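PDB 1VQZ: lipoate-protein ligase, putative from Streptococcus pneumoniae, which is a putative member of the lipoate-protein ligase family, built on a large mixed beta-sheet flanked by helices, with a smaller C-terminal part. Local coordinates for residues I16-H19 / F25-A28; A28-A33 / M156-L161; N92-T97 / K208-L213. One frame throughout, in Å; residues are numbered along the deposited sequence.

Interaction 1: residues I16-H19 / F25-A28; sequences IINH and FNIA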
loop_
_atom_site.group_PDB
_atom_site.type_symbol
_atom_site.label_atom_id
_atom_site.label_comp_id
_atom_site.label_asym_id
_atom_site.label_seq_id
_atom_site.Cartn_x
_atom_site.Cartn_y
_atom_site.Cartn_z
ATOM N N ILE A 16 11.596 14.856 5.684
ATOM C CA ILE A 16 12.755 13.986 5.810
ATOM C C ILE A 16 13.379 13.787 4.442
ATOM O O ILE A 16 12.670 13.601 3.445
ATOM C CB ILE A 16 12.417 12.594 6.426
ATOM C CG1 ILE A 16 11.964 12.784 7.850
ATOM C CG2 ILE A 16 13.668 11.703 6.473
ATOM C CD1 ILE A 16 11.179 11.689 8.390
ATOM N N ILE A 17 14.709 13.873 4.402
ATOM C CA ILE A 17 15.449 13.608 3.173
ATOM C C ILE A 17 16.124 12.226 3.290
ATOM O O ILE A 17 16.952 11.972 4.164
ATOM C CB ILE A 17 16.493 14.741 2.889
ATOM C CG1 ILE A 17 15.748 16.045 2.611
ATOM C CG2 ILE A 17 17.438 14.345 1.675
ATOM C CD1 ILE A 17 16.651 17.183 2.302
ATOM N N ASN A 18 15.741 11.333 2.419
ATOM C CA ASN A 18 16.327 10.019 2.370
ATOM C C ASN A 18 16.633 9.639 0.928
ATOM O O ASN A 18 15.723 9.424 0.158
ATOM C CB ASN A 18 15.358 9.012 2.948
ATOM C CG ASN A 18 15.793 7.582 2.692
ATOM O OD1 ASN A 18 16.999 7.306 2.557
ATOM N ND2 ASN A 18 14.823 6.660 2.670
ATOM N N HIS A 19 17.905 9.539 0.583
ATOM C CA HIS A 19 18.293 9.297 -0.803
ATOM C C HIS A 19 18.716 7.836 -1.059
ATOM O O HIS A 19 19.136 7.499 -2.140
ATOM C CB HIS A 19 19.415 10.243 -1.215
ATOM C CG HIS A 19 18.974 11.663 -1.405
ATOM N ND1 HIS A 19 19.807 12.730 -1.183
ATOM C CD2 HIS A 19 17.781 12.187 -1.769
ATOM C CE1 HIS A 19 19.160 13.853 -1.436
ATOM N NE2 HIS A 19 17.927 13.551 -1.793
ATOM N N PHE A 25 15.261 -0.892 3.605
ATOM C CA PHE A 25 15.644 0.210 4.458
ATOM C C PHE A 25 14.618 1.361 4.352
ATOM O O PHE A 25 14.165 1.924 5.365
ATOM C CB PHE A 25 17.062 0.716 4.116
ATOM C CG PHE A 25 17.425 1.970 4.860
ATOM C CD1 PHE A 25 17.805 1.907 6.191
ATOM C CD2 PHE A 25 17.295 3.211 4.257
ATOM C CE1 PHE A 25 18.089 3.068 6.889
ATOM C CE2 PHE A 25 17.553 4.375 4.951
ATOM C CZ PHE A 25 17.937 4.299 6.276
ATOM N N ASN A 26 14.261 1.693 3.122
ATOM C CA ASN A 26 13.363 2.804 2.837
ATOM C C ASN A 26 11.984 2.608 3.443
ATOM O O ASN A 26 11.342 3.574 3.946
ATOM C CB ASN A 26 13.214 3.008 1.330
ATOM C CG ASN A 26 14.460 3.639 0.654
ATOM O OD1 ASN A 26 15.404 4.129 1.305
ATOM N ND2 ASN A 26 14.465 3.588 -0.709
ATOM N N ILE A 27 11.488 1.375 3.342
ATOM C CA ILE A 27 10.178 1.064 3.843
ATOM C C ILE A 27 10.231 1.083 5.374
ATOM O O ILE A 27 9.288 1.584 6.031
ATOM C CB ILE A 27 9.630 -0.202 3.177
ATOM C CG1 ILE A 27 9.331 0.091 1.698
ATOM C CG2 ILE A 27 8.327 -0.698 3.813
ATOM C CD1 ILE A 27 8.944 -1.140 0.943
ATOM N N ALA A 28 11.334 0.565 5.941
ATOM C CA ALA A 28 11.544 0.627 7.411
ATOM C C ALA A 28 11.535 2.099 7.913
ATOM O O ALA A 28 10.955 2.444 8.968
ATOM C CB ALA A 28 12.840 -0.078 7.778
HETATM O O HOH W 1 11.904 6.107 2.872
#
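N18 meets N26 in the first turn of helix 23-36, at the start of the beta-alpha-beta unit formed by strand 13-17, helix 23-36 and strand 42-47. The N18 amide nitrogen ND2 donates to N26 OD1 at 2.9 Å with an N-H...O angle of 150°. The donor stands above the carbonyl plane of N26, and the two amide groups are turned 79° apart. A water bridges the same pair: it accepts from N18 ND2 and donates to the backbone oxygen of N26, so one NH2 group serves both the side chain and the main chain of the helix. N18 OD1 lies at the rim of the F25 ring, near its plane, 3.8 Å from F25 CE2. A chi1 of 169° swings CG of N18 away from its own backbone nitrogen and extends the side chain across to the helix.

Further out, S20 in the intervening loop holds both amides, its N bonding to N18 OD1 and its O accepting from N26 ND2. N49 OD1 is a second acceptor for N26 ND2, while F25 also packs on I237 and N238 of helix 231-245. The bridging water completes the link, 2.8 Å from N26 O.

Interaction 2: residues A28-A33 / M156-L161; sequences ALEEYA and MHHGCL. With EDO (1,2-ethanediol), chain L; EDO (1,2-ethanediol), chain N.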
loop_
_atom_site.group_PDB
_atom_site.type_symbol
_atom_site.label_atom_id
_atom_site.label_comp_id
_atom_site.label_asym_id
_atom_site.label_seq_id
_atom_site.Cartn_x
_atom_site.Cartn_y
_atom_site.Cartn_z
ATOM N N ALA A 28 11.334 0.565 5.941
ATOM C CA ALA A 28 11.544 0.627 7.411
ATOM C C ALA A 28 11.535 2.099 7.913
ATOM O O ALA A 28 10.955 2.444 8.968
ATOM C CB ALA A 28 12.840 -0.078 7.778
ATOM N N LEU A 29 12.175 2.974 7.134
ATOM C CA LEU A 29 12.290 4.367 7.493
ATOM C C LEU A 29 10.913 5.014 7.471
ATOM O O LEU A 29 10.586 5.797 8.369
ATOM C CB LEU A 29 13.298 5.086 6.585
ATOM C CG LEU A 29 13.633 6.551 6.911
ATOM C CD1 LEU A 29 14.984 6.890 6.505
ATOM C CD2 LEU A 29 12.633 7.559 6.281
ATOM N N GLU A 30 10.094 4.658 6.472
ATOM C CA GLU A 30 8.735 5.205 6.371
ATOM C C GLU A 30 7.892 4.742 7.551
ATOM O O GLU A 30 7.155 5.551 8.159
ATOM C CB GLU A 30 8.073 4.804 5.036
ATOM C CG GLU A 30 6.666 5.379 4.820
ATOM C CD GLU A 30 5.983 4.764 3.634
ATOM O OE1 GLU A 30 5.958 3.523 3.571
ATOM O OE2 GLU A 30 5.483 5.523 2.764
ATOM N N GLU A 31 7.983 3.455 7.889
ATOM C CA GLU A 31 7.236 2.952 9.037
ATOM C C GLU A 31 7.658 3.621 10.351
ATOM O O GLU A 31 6.819 3.891 11.273
ATOM C CB GLU A 31 7.406 1.433 9.178
ATOM C CG GLU A 31 6.455 0.844 10.211
ATOM C CD GLU A 31 6.643 -0.652 10.438
ATOM O OE1 GLU A 31 7.780 -1.129 10.668
ATOM O OE2 GLU A 31 5.632 -1.336 10.423
ATOM N N TYR A 32 8.960 3.859 10.471
ATOM C CA TYR A 32 9.501 4.542 11.640
ATOM C C TYR A 32 8.919 5.961 11.799
ATOM O O TYR A 32 8.513 6.361 12.879
ATOM C CB TYR A 32 11.016 4.589 11.578
ATOM C CG TYR A 32 11.618 4.967 12.903
ATOM C CD1 TYR A 32 11.769 4.019 13.917
ATOM C CD2 TYR A 32 12.039 6.262 13.149
ATOM C CE1 TYR A 32 12.298 4.352 15.179
ATOM C CE2 TYR A 32 12.594 6.622 14.412
ATOM C CZ TYR A 32 12.716 5.650 15.424
ATOM O OH TYR A 32 13.257 5.993 16.634
ATOM N N ALA A 33 8.849 6.717 10.703
ATOM C CA ALA A 33 8.218 8.001 10.737
ATOM C C ALA A 33 6.729 7.873 11.123
ATOM O O ALA A 33 6.250 8.592 12.010
ATOM C CB ALA A 33 8.425 8.723 9.387
HETATM N N MSE A 156 -1.633 7.647 7.546
HETATM C CA MSE A 156 -0.655 7.761 6.475
HETATM C C MSE A 156 -1.320 7.597 5.128
HETATM O O MSE A 156 -2.034 6.637 4.889
HETATM C CB MSE A 156 0.485 6.747 6.630
HETATM C CG MSE A 156 1.517 6.849 5.532
HETATM SE SE MSE A 156 3.046 5.600 5.735
HETATM C CE MSE A 156 1.976 3.870 5.619
ATOM N N HIS A 157 -1.065 8.557 4.263
ATOM C CA HIS A 157 -1.355 8.451 2.838
ATOM C C HIS A 157 -0.012 8.282 2.119
ATOM O O HIS A 157 0.872 9.106 2.279
ATOM C CB HIS A 157 -1.998 9.711 2.304
ATOM C CG HIS A 157 -3.394 9.923 2.785
ATOM N ND1 HIS A 157 -4.494 9.496 2.067
ATOM C CD2 HIS A 157 -3.874 10.457 3.931
ATOM C CE1 HIS A 157 -5.592 9.790 2.740
ATOM N NE2 HIS A 157 -5.242 10.378 3.870
ATOM N N HIS A 158 0.144 7.228 1.337
ATOM C CA HIS A 158 1.390 7.069 0.595
ATOM C C HIS A 158 1.128 6.498 -0.778
ATOM O O HIS A 158 0.053 5.934 -1.059
ATOM C CB HIS A 158 2.481 6.313 1.385
ATOM C CG HIS A 158 2.201 4.866 1.643
ATOM N ND1 HIS A 158 3.151 4.003 2.158
ATOM C CD2 HIS A 158 1.075 4.127 1.461
ATOM C CE1 HIS A 158 2.612 2.796 2.292
ATOM N NE2 HIS A 158 1.366 2.842 1.844
ATOM N N GLY A 159 2.082 6.698 -1.666
ATOM C CA GLY A 159 1.861 6.212 -3.016
ATOM C C GLY A 159 2.997 6.500 -3.935
ATOM O O GLY A 159 4.054 6.890 -3.480
ATOM N N CYS A 160 2.734 6.300 -5.235
ATOM C CA CYS A 160 3.736 6.295 -6.320
ATOM C C CYS A 160 3.381 7.357 -7.376
ATOM O O CYS A 160 2.241 7.432 -7.849
ATOM C CB CYS A 160 3.714 4.912 -7.032
ATOM S SG CYS A 160 4.142 3.558 -5.937
ATOM N N LEU A 161 4.359 8.154 -7.760
ATOM C CA LEU A 161 4.241 9.036 -8.916
ATOM C C LEU A 161 5.064 8.406 -10.046
ATOM O O LEU A 161 6.261 8.144 -9.881
ATOM C CB LEU A 161 4.797 10.409 -8.560
ATOM C CG LEU A 161 3.933 11.217 -7.590
ATOM C CD1 LEU A 161 4.769 12.137 -6.722
ATOM C CD2 LEU A 161 2.909 12.042 -8.367
HETATM C C1 EDO L . 5.746 1.050 -0.489
HETATM O O1 EDO L . 5.174 1.541 -1.679
HETATM C C2 EDO L . 5.213 1.950 0.600
HETATM O O2 EDO L . 5.961 1.785 1.784
HETATM C C1 EDO N . 7.907 -1.051 14.862
HETATM O O1 EDO N . 7.009 -0.069 14.358
HETATM C C2 EDO N . 8.608 -1.661 13.660
HETATM O O2 EDO N . 7.748 -2.552 12.957
#
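E30 reaches out from helix 23-36 and crosses H158 of strand 154-162 at about a right angle, its carboxylate lying at the edge of the imidazole. The carboxylate and ring planes are 44° apart. H158 ND1 donates to E30 OE2 at 2.8 Å with an N-H...O angle of 152°; the acceptor is almost in the ring plane, whereas the nitrogen stands above the carboxylate plane. A weak second bond joins H158 ND1 to E30 OE1 at 3.2 Å, so the N-H is shared unequally between the two oxygens. E30 can span the gap because its chain is extended, with CG anti to the backbone N (chi1 -178°) and CD continuing outward.

Selenomethionine M156, two residues earlier on the strand, faces the same helix. Its chain runs across that of E30 at about a right angle, and its selenium atom SE rests 3.7 Å from E30 CD. The M156 methyl CE lies over the rim of one face of the H158 ring, so the residue packs against both partners.

A 1,2-ethanediol sits beside the pair, with its carbon C2 3.2 Å from H158 CE1; its O2 comes so close to E30 OE1 that the exact placement is doubtful.

This buried histidine-carboxylate pair ties helix to sheet. With ND1 held by the carboxylate and NE2 bonded to S82 OG, both ring nitrogens are engaged, and together the two bonds fix the rotation of the imidazole.

Interaction 3: residues N92-T97 / K208-L213; sequences NNLNYT and KFRDLL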
loop_
_atom_site.group_PDB
_atom_site.type_symbol
_atom_site.label_atom_id
_atom_site.label_comp_id
_atom_site.label_asym_id
_atom_site.label_seq_id
_atom_site.Cartn_x
_atom_site.Cartn_y
_atom_site.Cartn_z
ATOM N N ASN A 92 12.829 5.304 -11.425
ATOM C CA ASN A 92 12.018 6.376 -11.979
ATOM C C ASN A 92 10.568 6.396 -11.458
ATOM O O ASN A 92 9.650 7.065 -12.030
ATOM C CB ASN A 92 12.074 6.310 -13.496
ATOM C CG ASN A 92 13.391 6.759 -14.029
ATOM O OD1 ASN A 92 13.767 7.893 -13.813
ATOM N ND2 ASN A 92 14.115 5.869 -14.708
ATOM N N ASN A 93 10.385 5.705 -10.337
ATOM C CA ASN A 93 9.123 5.717 -9.574
ATOM C C ASN A 93 9.365 6.514 -8.325
ATOM O O ASN A 93 10.208 6.129 -7.526
ATOM C CB ASN A 93 8.723 4.287 -9.220
ATOM C CG ASN A 93 7.456 4.225 -8.389
ATOM O OD1 ASN A 93 6.378 4.410 -8.911
ATOM N ND2 ASN A 93 7.584 3.906 -7.117
ATOM N N LEU A 94 8.644 7.612 -8.150
ATOM C CA LEU A 94 8.859 8.506 -7.024
ATOM C C LEU A 94 7.762 8.264 -6.016
ATOM O O LEU A 94 6.589 8.501 -6.298
ATOM C CB LEU A 94 8.829 9.977 -7.469
ATOM C CG LEU A 94 9.081 11.026 -6.379
ATOM C CD1 LEU A 94 10.380 10.800 -5.709
ATOM C CD2 LEU A 94 8.994 12.445 -6.976
ATOM N N ASN A 95 8.178 7.766 -4.855
ATOM C CA ASN A 95 7.298 7.479 -3.716
ATOM C C ASN A 95 7.087 8.736 -2.894
ATOM O O ASN A 95 7.998 9.533 -2.722
ATOM C CB ASN A 95 7.927 6.344 -2.853
ATOM C CG ASN A 95 8.051 5.024 -3.636
ATOM O OD1 ASN A 95 9.155 4.511 -3.903
ATOM N ND2 ASN A 95 6.932 4.535 -4.080
ATOM N N TYR A 96 5.880 8.902 -2.373
ATOM C CA TYR A 96 5.569 10.001 -1.465
ATOM C C TYR A 96 4.962 9.406 -0.211
ATOM O O TYR A 96 4.284 8.337 -0.258
ATOM C CB TYR A 96 4.614 11.062 -2.090
ATOM C CG TYR A 96 3.229 10.540 -2.406
ATOM C CD1 TYR A 96 2.931 9.952 -3.641
ATOM C CD2 TYR A 96 2.224 10.593 -1.439
ATOM C CE1 TYR A 96 1.653 9.440 -3.895
ATOM C CE2 TYR A 96 0.978 10.088 -1.671
ATOM C CZ TYR A 96 0.682 9.514 -2.887
ATOM O OH TYR A 96 -0.602 9.048 -3.051
ATOM N N THR A 97 5.173 10.119 0.900
ATOM C CA THR A 97 4.607 9.756 2.206
ATOM C C THR A 97 4.067 10.995 2.919
ATOM O O THR A 97 4.788 11.948 3.100
ATOM C CB THR A 97 5.698 9.180 3.073
ATOM O OG1 THR A 97 6.264 8.056 2.407
ATOM C CG2 THR A 97 5.191 8.787 4.404
ATOM N N LYS A 208 15.119 15.973 -10.207
ATOM C CA LYS A 208 14.724 17.360 -10.393
ATOM C C LYS A 208 13.251 17.546 -10.051
ATOM O O LYS A 208 12.877 18.468 -9.318
ATOM C CB LYS A 208 14.984 17.788 -11.856
ATOM C CG LYS A 208 14.600 19.235 -12.180
ATOM C CD LYS A 208 15.392 20.315 -11.376
ATOM C CE LYS A 208 14.801 21.697 -11.595
ATOM N NZ LYS A 208 15.650 22.803 -11.072
ATOM N N PHE A 209 12.414 16.654 -10.578
ATOM C CA PHE A 209 10.993 16.685 -10.275
ATOM C C PHE A 209 10.736 16.588 -8.739
ATOM O O PHE A 209 9.957 17.362 -8.168
ATOM C CB PHE A 209 10.271 15.556 -11.025
ATOM C CG PHE A 209 8.769 15.586 -10.837
ATOM C CD1 PHE A 209 8.025 16.634 -11.355
ATOM C CD2 PHE A 209 8.126 14.629 -10.088
ATOM C CE1 PHE A 209 6.624 16.707 -11.165
ATOM C CE2 PHE A 209 6.737 14.682 -9.901
ATOM C CZ PHE A 209 5.987 15.736 -10.444
ATOM N N ARG A 210 11.394 15.626 -8.108
ATOM C CA ARG A 210 11.348 15.442 -6.645
ATOM C C ARG A 210 11.684 16.743 -5.886
ATOM O O ARG A 210 10.972 17.156 -4.960
ATOM C CB ARG A 210 12.340 14.350 -6.275
ATOM C CG ARG A 210 12.529 14.096 -4.770
ATOM C CD ARG A 210 13.785 13.291 -4.493
ATOM N NE ARG A 210 14.959 14.101 -4.820
ATOM C CZ ARG A 210 16.195 13.644 -5.031
ATOM N NH1 ARG A 210 16.468 12.380 -4.913
ATOM N NH2 ARG A 210 17.178 14.475 -5.335
ATOM N N ASP A 211 12.774 17.377 -6.285
ATOM C CA ASP A 211 13.210 18.592 -5.648
ATOM C C ASP A 211 12.265 19.771 -5.904
ATOM O O ASP A 211 12.079 20.586 -5.005
ATOM C CB ASP A 211 14.644 18.889 -6.053
ATOM C CG ASP A 211 15.631 17.859 -5.469
ATOM O OD1 ASP A 211 15.201 17.017 -4.658
ATOM O OD2 ASP A 211 16.841 17.906 -5.769
ATOM N N LEU A 212 11.661 19.857 -7.101
ATOM C CA LEU A 212 10.628 20.887 -7.362
ATOM C C LEU A 212 9.415 20.672 -6.483
ATOM O O LEU A 212 8.855 21.610 -5.952
ATOM C CB LEU A 212 10.173 20.878 -8.819
ATOM C CG LEU A 212 11.052 21.559 -9.847
ATOM C CD1 LEU A 212 10.667 21.109 -11.313
ATOM C CD2 LEU A 212 11.051 23.064 -9.750
ATOM N N LEU A 213 9.006 19.422 -6.308
ATOM C CA LEU A 213 7.896 19.131 -5.384
ATOM C C LEU A 213 8.202 19.544 -3.944
ATOM O O LEU A 213 7.364 20.162 -3.282
ATOM C CB LEU A 213 7.539 17.652 -5.393
ATOM C CG LEU A 213 6.560 17.116 -6.391
ATOM C CD1 LEU A 213 6.310 15.656 -6.017
ATOM C CD2 LEU A 213 5.249 17.941 -6.373
#
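L94 makes the strand's contact with helix 206-220, an apolar packing of one leucine onto one face of the helix. Just before it, N93 turns its side chain to the neighbouring strand 154-162 instead, packing on C160 and L162.

The CB of L94 points toward the helix, and the two methyls beyond it divide the work. With chi1 at -178°, CG continues outward on the side remote from the leucine's own nitrogen, which carries both methyls to the helix. CD2 makes the closest approach, 3.8 Å from R210 CA. The same methyl also reaches the ring of F209, 3.9 Å from its CD2, and lies 4.3 Å from L213 CD1, one turn further along the helix. L94 CD1 lies alongside the aliphatic start of R210, 4.0 Å from R210 CG; the leucine and arginine chains cross at about a right angle.

Beyond this apolar root the R210 chain bends at chi3 (68°) and its end leads away from the strand to D211. There NE and NH2 grip the carboxylate side-on, with NE 2.9 Å from D211 OD1; both nitrogens meet OD1 from the same face of its plane.

Past L94, Y96 stacks on F113 of helix 110-123. Strand and helix run nearly parallel, their short axes 24° apart and 10.2 Å at closest approach. F209 and L213 also lean on T120, so helix 206-220 lies beside helix 110-123 against the sheet, with L213 reaching L46 and L161 of the strands flanking 93-101.

How the interactions relate
All three contacts bring helices onto the same mixed sheet. Interactions 1 and 2 share A28 and use successive turns of helix 23-36, with centres about 9 Å apart; N18 ND2 packs 3.8 Å from L29 CD1. Interaction 3 lies about 13 Å, centre to centre, from each of the others. It joins interaction 2 through adjacent strands: L161 N is 2.7 Å from L94 O, a probable hydrogen bond, and T97 OG1 is likewise 2.7 Å from E30 OE2. Interactions 1 and 3 meet where H19 CD2 lies 3.4 Å from R210 NH1. Molecules of 1,2-ethanediol, probably from the crystallisation liquor, lie near H158 in interaction 2 and, separately, within about 3 Å of the R210 side chain.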